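UPF0749 protein MT1873 (Mycobacterium tuberculosis, PDB 3GMG) is of unknown function but belongs to the UPF0749 (DUF881) family, this chain being the C-terminal part of a probably membrane-associated protein. Local coordinates at residues Asp127-Lys130 against Arg135-Val138; Pro36-Thr41 against Asn59-Ala64. One frame throughout, in Å; residues are numbered along the deposited sequence.

Interaction 1. Residues Asp127-Lys130 against Arg135-Val138; sequences DGVK and RMVV
Val129 pushes one methyl branch against the backbone of Arg135 and turns the other toward the end of Met136, and most of the surface this contact buries belongs to these three residues. Val129, in the last turn of helix 125-131, thereby rests on the start of strand 135-141. With CG1 anti to its own backbone N (chi1 169°), Val129 sets that methyl 3.5 Å from Arg135 N and 3.9 Å from Arg135 C, so the methyl lies against the main chain where the strand begins. Its twin CG2 looks toward the methionine, with Val129 CG2 and Met136 CE 4.4 Å apart. Met136 runs out straight from the strand as far as its sulfur, and a turn about the last bond (chi3 -77°) then swings the methyl back in the direction of the valine. Arg135 turns its CB away from the helix; its close contact is made by main-chain atoms. Met119 of helix 112-119 and Ile40 of strand 37-43 also touch Met136, while Ile42 of that strand touches Val129. The contact is van der Waals in kind, a methyl against the peptide backbone plus a more distant methyl pair. With no polar bond between the two segments, they meet through shape fit, and Arg135 is held separately by backbone hydrogen bonding to Asp43.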
ATOM      1  N   ASP A 127      -0.802 -12.281  20.470  1.00 18.27           N
ATOM      2  CA  ASP A 127      -1.856 -12.419  21.472  1.00 18.08           C
ATOM      3  C   ASP A 127      -3.167 -12.855  20.841  1.00 18.26           C
ATOM      4  O   ASP A 127      -3.911 -13.649  21.448  1.00 18.96           O
ATOM      5  CB  ASP A 127      -2.012 -11.132  22.288  1.00 19.03           C
ATOM      6  CG  ASP A 127      -1.001 -11.036  23.406  1.00 19.90           C
ATOM      7  OD1 ASP A 127      -0.311 -12.031  23.711  1.00 24.74           O
ATOM      8  OD2 ASP A 127      -0.907  -9.951  24.017  1.00 25.76           O
ATOM      9  N   GLY A 128      -3.435 -12.392  19.620  1.00 17.76           N
ATOM     10  CA  GLY A 128      -4.613 -12.839  18.864  1.00 18.14           C
ATOM     11  C   GLY A 128      -4.570 -14.313  18.516  1.00 18.92           C
ATOM     12  O   GLY A 128      -5.599 -15.007  18.517  1.00 20.03           O
ATOM     13  N   VAL A 129      -3.384 -14.799  18.175  1.00 18.77           N
ATOM     14  CA  VAL A 129      -3.206 -16.211  17.907  1.00 18.79           C
ATOM     15  C   VAL A 129      -3.463 -17.026  19.169  1.00 19.25           C
ATOM     16  O   VAL A 129      -4.195 -18.035  19.141  1.00 19.55           O
ATOM     17  CB  VAL A 129      -1.789 -16.501  17.371  1.00 18.65           C
ATOM     18  CG1 VAL A 129      -1.527 -17.992  17.342  1.00 17.72           C
ATOM     19  CG2 VAL A 129      -1.590 -15.860  15.978  1.00 19.07           C
ATOM     20  N   LYS A 130      -2.879 -16.590  20.277  1.00 19.31           N
ATOM     21  CA  LYS A 130      -3.005 -17.294  21.534  1.00 19.80           C
ATOM     22  C   LYS A 130      -4.452 -17.350  22.002  1.00 20.23           C
ATOM     23  O   LYS A 130      -4.887 -18.378  22.550  1.00 20.48           O
ATOM     24  CB  LYS A 130      -2.142 -16.634  22.613  1.00 19.78           C
ATOM     25  CG  LYS A 130      -0.661 -16.837  22.454  1.00 20.87           C
ATOM     26  CD  LYS A 130       0.090 -16.059  23.522  1.00 21.63           C
ATOM     27  CE  LYS A 130       1.573 -16.333  23.525  1.00 24.55           C
ATOM     28  NZ  LYS A 130       2.317 -15.383  24.424  1.00 27.43           N
ATOM     29  N   ARG A 135      -0.691 -21.179  18.437  1.00 18.35           N
ATOM     30  CA  ARG A 135       0.685 -21.030  18.913  0.50 18.06           C
ATOM     31  C   ARG A 135       1.485 -20.343  17.825  1.00 17.22           C
ATOM     32  O   ARG A 135       1.296 -20.674  16.670  1.00 16.15           O
ATOM     33  CB  ARG A 135       1.333 -22.406  19.130  0.50 18.83           C
ATOM     34  CG  ARG A 135       1.498 -22.832  20.565  0.50 21.91           C
ATOM     35  CD  ARG A 135       2.722 -23.735  20.689  0.50 24.59           C
ATOM     36  NE  ARG A 135       2.806 -24.738  19.620  0.50 27.75           N
ATOM     37  CZ  ARG A 135       3.957 -25.174  19.111  0.50 28.67           C
ATOM     38  NH1 ARG A 135       5.096 -24.680  19.573  0.50 29.10           N
ATOM     39  NH2 ARG A 135       3.978 -26.088  18.140  0.50 29.45           N
ATOM     40  N   MET A 136       2.410 -19.475  18.205  1.00 15.41           N
ATOM     41  CA  MET A 136       3.373 -18.899  17.295  1.00 14.32           C
ATOM     42  C   MET A 136       4.770 -19.293  17.735  1.00 13.99           C
ATOM     43  O   MET A 136       5.086 -19.246  18.927  1.00 15.23           O
ATOM     44  CB  MET A 136       3.266 -17.363  17.300  1.00 14.13           C
ATOM     45  CG  MET A 136       4.190 -16.629  16.306  1.00 12.12           C
ATOM     46  SD  MET A 136       4.097 -14.747  16.405  1.00  9.10           S
ATOM     47  CE  MET A 136       2.546 -14.492  15.529  1.00 16.27           C
ATOM     48  N   VAL A 137       5.600 -19.686  16.775  1.00 12.43           N
ATOM     49  CA  VAL A 137       7.039 -19.906  16.991  1.00 12.58           C
ATOM     50  C   VAL A 137       7.780 -18.883  16.119  1.00 12.28           C
ATOM     51  O   VAL A 137       7.485 -18.731  14.937  1.00 12.60           O
ATOM     52  CB  VAL A 137       7.485 -21.334  16.606  1.00 13.05           C
ATOM     53  CG1 VAL A 137       9.001 -21.505  16.811  1.00 14.38           C
ATOM     54  CG2 VAL A 137       6.693 -22.369  17.408  1.00 15.71           C
ATOM     55  N   VAL A 138       8.748 -18.185  16.706  1.00 12.58           N
ATOM     56  CA  VAL A 138       9.529 -17.159  16.021  1.00 13.77           C
ATOM     57  C   VAL A 138      10.984 -17.594  15.986  1.00 13.47           C
ATOM     58  O   VAL A 138      11.625 -17.703  17.030  1.00 15.43           O
ATOM     59  CB  VAL A 138       9.411 -15.812  16.772  1.00 14.17           C
ATOM     60  CG1 VAL A 138      10.210 -14.740  16.057  1.00 15.14           C
ATOM     61  CG2 VAL A 138       7.960 -15.379  16.874  1.00 16.13           C
TER

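Interaction 2. Residues Pro36-Thr41 against Asn59-Ala64; sequences PGVMIT and NELRAA
Ala63 N donates to Asn59 O at 2.9 Å, a helical bond in the turn from which Leu61 reaches across to Ile40 and Val38. Ile40 and Leu61 meet tip to tip. The terminal methyl of the isoleucine enters the fork of the leucine, with Ile40 CD1 3.7 Å from Leu61 CD1 and 3.8 Å from Leu61 CD2. Ile40 delivers that methyl because CG1 lies anti to its carbonyl carbon (chi1 -56°) and the chain beyond runs on extended. Val38, two residues back along the strand, adds a lighter touch, its CG2 lying 4.3 Å from Leu61 CD2. All three side chains are buried. One turn of the helix also carries a polar tie between its own side chains: Arg62 NH1 gives a hydrogen bond to Asn59 OD1 at 3.1 Å, the donor approaching at a C=O...N angle of 155° and tilted 23° from the carbonyl plane. Ile106 of strand 104-109 and Met119 of helix 112-119 also touch the leucine, and Leu115 of the latter helix touches Val38. The end of helix 51-63 thus packs on the five-stranded antiparallel sheet, over strand 37-43 and its neighbour 104-109, beside helix 112-119.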
ATOM      1  N   PRO A  36      19.266 -11.669   6.474  1.00 12.56           N
ATOM      2  CA  PRO A  36      18.850 -12.104   7.794  1.00 12.70           C
ATOM      3  C   PRO A  36      17.375 -11.836   8.000  1.00 12.04           C
ATOM      4  O   PRO A  36      16.802 -11.000   7.313  1.00 12.10           O
ATOM      5  CB  PRO A  36      19.686 -11.233   8.735  1.00 13.55           C
ATOM      6  CG  PRO A  36      20.051 -10.074   7.935  1.00 15.11           C
ATOM      7  CD  PRO A  36      20.162 -10.501   6.531  1.00 13.64           C
ATOM      8  N   GLY A  37      16.748 -12.545   8.911  1.00 11.90           N
ATOM      9  CA  GLY A  37      15.372 -12.268   9.182  1.00 12.31           C
ATOM     10  C   GLY A  37      14.780 -13.230  10.213  1.00 13.72           C
ATOM     11  O   GLY A  37      15.472 -13.780  11.073  1.00 11.33           O
ATOM     12  N   VAL A  38      13.488 -13.486  10.056  1.00 10.67           N
ATOM     13  CA  VAL A  38      12.777 -14.441  10.899  1.00 10.82           C
ATOM     14  C   VAL A  38      11.887 -15.342  10.063  1.00 10.28           C
ATOM     15  O   VAL A  38      11.488 -14.990   8.949  1.00 10.02           O
ATOM     16  CB  VAL A  38      11.916 -13.771  11.971  1.00 10.32           C
ATOM     17  CG1 VAL A  38      12.792 -12.963  12.918  1.00 12.12           C
ATOM     18  CG2 VAL A  38      10.797 -12.886  11.344  1.00 10.93           C
ATOM     19  N   MET A  39      11.641 -16.536  10.606  1.00 10.36           N
ATOM     20  CA  MET A  39      10.555 -17.406  10.172  1.00 10.48           C
ATOM     21  C   MET A  39       9.580 -17.519  11.324  1.00 10.16           C
ATOM     22  O   MET A  39       9.956 -17.857  12.456  1.00 11.46           O
ATOM     23  CB  MET A  39      11.083 -18.776   9.790  1.00 10.82           C
ATOM     24  CG  MET A  39      10.008 -19.776   9.354  1.00 11.31           C
ATOM     25  SD  MET A  39      10.601 -21.397   8.680  1.00 10.19           S
ATOM     26  CE  MET A  39      11.282 -22.029  10.162  1.00 17.75           C
ATOM     27  N   ILE A  40       8.323 -17.242  11.022  1.00 10.55           N
ATOM     28  CA  ILE A  40       7.246 -17.270  11.983  1.00 11.17           C
ATOM     29  C   ILE A  40       6.327 -18.408  11.600  1.00 11.79           C
ATOM     30  O   ILE A  40       5.840 -18.448  10.475  1.00 12.81           O
ATOM     31  CB  ILE A  40       6.437 -15.963  11.942  1.00 12.11           C
ATOM     32  CG1 ILE A  40       7.366 -14.764  12.179  1.00 14.19           C
ATOM     33  CG2 ILE A  40       5.280 -16.005  12.957  1.00 13.26           C
ATOM     34  CD1 ILE A  40       6.844 -13.470  11.669  1.00 18.50           C
ATOM     35  N   THR A  41       6.115 -19.337  12.520  1.00 11.99           N
ATOM     36  CA  THR A  41       5.152 -20.420  12.319  1.00 13.08           C
ATOM     37  C   THR A  41       3.909 -20.142  13.157  1.00 12.85           C
ATOM     38  O   THR A  41       4.017 -19.795  14.333  1.00 12.81           O
ATOM     39  CB  THR A  41       5.738 -21.747  12.730  1.00 13.92           C
ATOM     40  OG1 THR A  41       6.945 -21.972  12.004  1.00 17.87           O
ATOM     41  CG2 THR A  41       4.744 -22.862  12.461  1.00 15.66           C
ATOM     42  N   ASN A  59       1.688  -6.061   9.337  1.00 15.22           N
ATOM     43  CA  ASN A  59       1.936  -4.670   9.719  1.00 16.02           C
ATOM     44  C   ASN A  59       2.943  -4.553  10.851  1.00 15.32           C
ATOM     45  O   ASN A  59       3.733  -3.601  10.895  1.00 15.01           O
ATOM     46  CB  ASN A  59       0.621  -3.976  10.087  1.00 16.77           C
ATOM     47  CG  ASN A  59      -0.200  -3.606   8.863  1.00 18.22           C
ATOM     48  OD1 ASN A  59       0.364  -3.350   7.795  1.00 24.01           O
ATOM     49  ND2 ASN A  59      -1.518  -3.552   9.012  1.00 22.85           N
ATOM     50  N   GLU A  60       2.958  -5.510  11.773  1.00 14.51           N
ATOM     51  CA  GLU A  60       3.973  -5.540  12.822  1.00 14.56           C
ATOM     52  C   GLU A  60       5.369  -5.738  12.214  1.00 14.54           C
ATOM     53  O   GLU A  60       6.333  -5.083  12.598  1.00 14.79           O
ATOM     54  CB  GLU A  60       3.674  -6.623  13.871  1.00 15.42           C
ATOM     55  CG  GLU A  60       2.499  -6.240  14.752  1.00 17.32           C
ATOM     56  CD  GLU A  60       1.954  -7.377  15.572  1.00 20.36           C
ATOM     57  OE1 GLU A  60       2.713  -8.318  15.881  1.00 21.80           O
ATOM     58  OE2 GLU A  60       0.743  -7.326  15.893  1.00 24.68           O
ATOM     59  N   LEU A  61       5.485  -6.650  11.255  1.00 14.02           N
ATOM     60  CA  LEU A  61       6.763  -6.901  10.602  1.00 14.10           C
ATOM     61  C   LEU A  61       7.227  -5.678   9.809  1.00 15.02           C
ATOM     62  O   LEU A  61       8.405  -5.334   9.842  1.00 14.97           O
ATOM     63  CB  LEU A  61       6.696  -8.146   9.697  1.00 13.45           C
ATOM     64  CG  LEU A  61       6.516  -9.475  10.443  1.00 13.72           C
ATOM     65  CD1 LEU A  61       6.148 -10.566   9.423  1.00 14.71           C
ATOM     66  CD2 LEU A  61       7.765  -9.827  11.247  1.00 14.53           C
ATOM     67  N   ARG A  62       6.296  -5.044   9.105  1.00 16.69           N
ATOM     68  CA  ARG A  62       6.612  -3.796   8.401  1.00 18.07           C
ATOM     69  C   ARG A  62       7.079  -2.731   9.366  1.00 18.15           C
ATOM     70  O   ARG A  62       8.068  -2.029   9.081  1.00 19.63           O
ATOM     71  CB  ARG A  62       5.401  -3.282   7.661  1.00 18.76           C
ATOM     72  CG  ARG A  62       5.060  -4.057   6.472  1.00 20.97           C
ATOM     73  CD  ARG A  62       3.758  -3.551   5.917  1.00 23.48           C
ATOM     74  NE  ARG A  62       3.452  -4.128   4.623  1.00 24.32           N
ATOM     75  CZ  ARG A  62       2.232  -4.256   4.115  1.00 24.55           C
ATOM     76  NH1 ARG A  62       1.161  -3.867   4.798  1.00 27.04           N
ATOM     77  NH2 ARG A  62       2.083  -4.795   2.917  1.00 25.25           N
ATOM     78  N   ALA A  63       6.397  -2.607  10.507  1.00 17.98           N
ATOM     79  CA  ALA A  63       6.777  -1.622  11.532  1.00 18.28           C
ATOM     80  C   ALA A  63       8.243  -1.814  11.886  1.00 18.22           C
ATOM     81  O   ALA A  63       9.019  -0.855  11.845  1.00 19.64           O
ATOM     82  CB  ALA A  63       5.879  -1.714  12.789  1.00 18.11           C
ATOM     83  N   ALA A  64       8.637  -3.081  12.110  1.00 16.89           N
ATOM     84  CA  ALA A  64       9.956  -3.465  12.568  1.00 16.52           C
ATOM     85  C   ALA A  64      11.029  -3.440  11.478  1.00 15.37           C
ATOM     86  O   ALA A  64      12.153  -3.903  11.713  1.00 16.58           O
ATOM     87  CB  ALA A  64       9.890  -4.886  13.176  1.00 17.00           C
TER

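Overall arrangement
The centres of interactions 1 and 2 lie about 13 Å apart on the same five-stranded antiparallel sheet, in which strands 37-43 and 135-141 are neighbours. Val137 O and Thr41 N, 2.8 Å apart, probably form one of the hydrogen bonds joining these strands. Along the chain interaction 2 closes before interaction 1 opens: interaction 2 pairs a strand with the helix that follows it, interaction 1 a helix with the strand that follows it. Helix 112-119 links them, since Met119 touches Met136, Ile40 and Leu61. A second tie is the hydrogen bond between Glu60 OE2 and Ala125 N, at the start of helix 125-131. Although residues 22-42 are predicted as a transmembrane helix, 37-42 here are sheet.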